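Local coordinates for protein methionine gamma-lyase (Trichomonas vaginalis, PDB 1E5F) that belongs to the pyridoxal-5'-phosphate-dependent enzymes of the Cys/Met metabolism family and carries that cofactor in the model, at residues 105-110 and 162-167. Numbering follows the deposited sequence. Where two conformers were deposited one is given.
Sequences ISDECL and KIIDME
K162 reaches across to the carboxylate of D107, and this salt bridge ties the C-terminal end of strand 103-107 to the loop that leads into helix 166-174. That strand lies between 148-154 and 128-132 in the mixed seven-stranded sheet of the PLP-binding domain, as in fold type I PLP enzymes; the C109 side chain is about 10 Å from the bound PLP. K162 NZ sits 2.7 Å from D107 OD1, on the syn lone pair; a second, weak hydrogen bond runs from K162 NZ to D107 OD2 at 2.9 Å. The lysine chain leaves its backbone extended and then bends at chi3 (63°), which turns NZ onto the carboxylate.

D107 OD1 has a second donor: C109 N approaches its anti side at 2.7 Å, nearly straight (167°), closing an Asx turn. D107 OD2 accepts from T134 OG1 and has I164 CD1 beside it, 3.8 Å away. S106 OG donates to D107 O at 2.6 Å, tilted 23° from the carbonyl plane. K162 NZ also donates to N133 OD1 and to a water 3.1 Å from K162 NZ, which in turn donates to E108 OE2. D107 OD1, N133 OD1 and the water can account for the three ammonium hydrogens, the weak OD2 bond probably sharing one.

Both oxygens of the buried carboxylate are therefore satisfied, and its rotation is fixed from several directions. K162 probably balances an ionised D107, while E108, joined through the water, would help keep the lysine protonated.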
loop_
_atom_site.group_PDB
_atom_site.type_symbol
_atom_site.label_atom_id
_atom_site.label_comp_id
_atom_site.label_asym_id
_atom_site.label_seq_id
_atom_site.Cartn_x
_atom_site.Cartn_y
_atom_site.Cartn_z
ATOM N N ILE A 105 20.223 -0.543 -35.162
ATOM C CA ILE A 105 21.009 0.690 -35.170
ATOM C C ILE A 105 20.590 1.548 -33.961
ATOM O O ILE A 105 19.413 1.796 -33.689
ATOM C CB ILE A 105 20.634 1.503 -36.465
ATOM C CG1 ILE A 105 21.264 0.806 -37.646
ATOM C CG2 ILE A 105 21.236 2.918 -36.410
ATOM C CD1 ILE A 105 20.793 1.411 -38.974
ATOM N N SER A 106 21.466 2.065 -33.173
ATOM C CA SER A 106 21.174 2.900 -32.065
ATOM C C SER A 106 22.095 4.121 -32.001
ATOM O O SER A 106 23.257 4.054 -32.321
ATOM C CB SER A 106 21.493 2.131 -30.786
ATOM O OG SER A 106 21.406 2.897 -29.583
ATOM N N ASP A 107 21.566 5.084 -31.295
ATOM C CA ASP A 107 22.344 6.286 -31.086
ATOM C C ASP A 107 23.324 5.822 -30.024
ATOM O O ASP A 107 22.969 4.926 -29.276
ATOM C CB ASP A 107 21.563 7.493 -30.637
ATOM C CG ASP A 107 22.410 8.770 -30.783
ATOM O OD1 ASP A 107 23.187 9.037 -29.847
ATOM O OD2 ASP A 107 22.346 9.487 -31.775
ATOM N N GLU A 108 24.540 6.255 -30.293
ATOM C CA GLU A 108 25.551 5.922 -29.301
ATOM C C GLU A 108 25.338 6.612 -27.985
ATOM O O GLU A 108 26.008 6.231 -27.045
ATOM C CB GLU A 108 26.871 6.399 -30.019
ATOM C CG GLU A 108 26.972 7.935 -30.124
ATOM C CD GLU A 108 28.321 8.381 -30.762
ATOM O OE1 GLU A 108 29.313 7.646 -30.828
ATOM O OE2 GLU A 108 28.457 9.546 -31.183
ATOM N N CYS A 109 24.642 7.778 -27.889
ATOM C CA CYS A 109 24.540 8.359 -26.562
ATOM C C CYS A 109 23.196 7.933 -25.975
ATOM O O CYS A 109 22.152 8.610 -26.285
ATOM C CB CYS A 109 24.720 9.862 -26.571
ATOM S SG CYS A 109 24.697 10.618 -24.915
ATOM N N LEU A 110 23.172 7.042 -25.059
ATOM C CA LEU A 110 22.070 6.362 -24.414
ATOM C C LEU A 110 22.339 6.349 -22.896
ATOM O O LEU A 110 23.446 6.439 -22.316
ATOM C CB LEU A 110 22.211 4.897 -24.851
ATOM C CG LEU A 110 21.337 4.215 -25.867
ATOM C CD1 LEU A 110 20.720 5.272 -26.834
ATOM C CD2 LEU A 110 22.050 3.205 -26.720
ATOM N N LYS A 162 21.914 15.824 -26.090
ATOM C CA LYS A 162 22.032 16.029 -27.540
ATOM C C LYS A 162 20.648 16.090 -28.195
ATOM O O LYS A 162 19.812 15.258 -27.800
ATOM C CB LYS A 162 22.890 14.930 -28.134
ATOM C CG LYS A 162 22.994 14.917 -29.653
ATOM C CD LYS A 162 23.952 13.789 -30.136
ATOM C CE LYS A 162 23.452 12.397 -29.774
ATOM N NZ LYS A 162 24.194 11.403 -30.682
ATOM N N ILE A 163 20.350 17.007 -29.126
ATOM C CA ILE A 163 19.037 16.905 -29.743
ATOM C C ILE A 163 19.125 16.093 -31.012
ATOM O O ILE A 163 20.010 16.366 -31.788
ATOM C CB ILE A 163 18.508 18.341 -30.020
ATOM C CG1 ILE A 163 18.657 19.057 -28.678
ATOM C CG2 ILE A 163 17.102 18.383 -30.564
ATOM C CD1 ILE A 163 17.779 18.566 -27.566
ATOM N N ILE A 164 18.126 15.266 -31.323
ATOM C CA ILE A 164 18.176 14.452 -32.459
ATOM C C ILE A 164 16.941 14.797 -33.272
ATOM O O ILE A 164 15.850 14.882 -32.713
ATOM C CB ILE A 164 18.125 12.982 -32.195
ATOM C CG1 ILE A 164 19.423 12.474 -31.567
ATOM C CG2 ILE A 164 17.798 12.269 -33.578
ATOM C CD1 ILE A 164 19.056 11.169 -30.877
ATOM N N ASP A 165 17.120 15.039 -34.549
ATOM C CA ASP A 165 16.040 15.388 -35.450
ATOM C C ASP A 165 15.206 14.161 -35.871
ATOM O O ASP A 165 15.519 13.493 -36.862
ATOM C CB ASP A 165 16.698 16.015 -36.697
ATOM C CG ASP A 165 15.680 16.548 -37.636
ATOM O OD1 ASP A 165 14.552 16.119 -37.614
ATOM O OD2 ASP A 165 16.134 17.400 -38.476
ATOM N N MET A 166 14.112 13.953 -35.202
ATOM C CA MET A 166 13.269 12.790 -35.206
ATOM C C MET A 166 12.712 12.539 -36.606
ATOM O O MET A 166 12.863 11.412 -37.049
ATOM C CB MET A 166 12.069 12.845 -34.219
ATOM C CG MET A 166 12.655 12.257 -32.880
ATOM S SD MET A 166 11.572 12.285 -31.438
ATOM C CE MET A 166 10.883 13.857 -31.368
ATOM N N GLU A 167 12.306 13.617 -37.169
ATOM C CA GLU A 167 11.688 13.554 -38.443
ATOM C C GLU A 167 12.669 13.107 -39.515
ATOM O O GLU A 167 12.320 12.218 -40.272
ATOM C CB GLU A 167 11.031 14.851 -38.859
ATOM C CG GLU A 167 10.190 14.481 -40.114
ATOM C CD GLU A 167 9.326 15.656 -40.460
ATOM O OE1 GLU A 167 9.442 16.786 -39.922
ATOM O OE2 GLU A 167 8.414 15.455 -41.295
HETATM O O HOH W 1 27.138 11.242 -29.756
#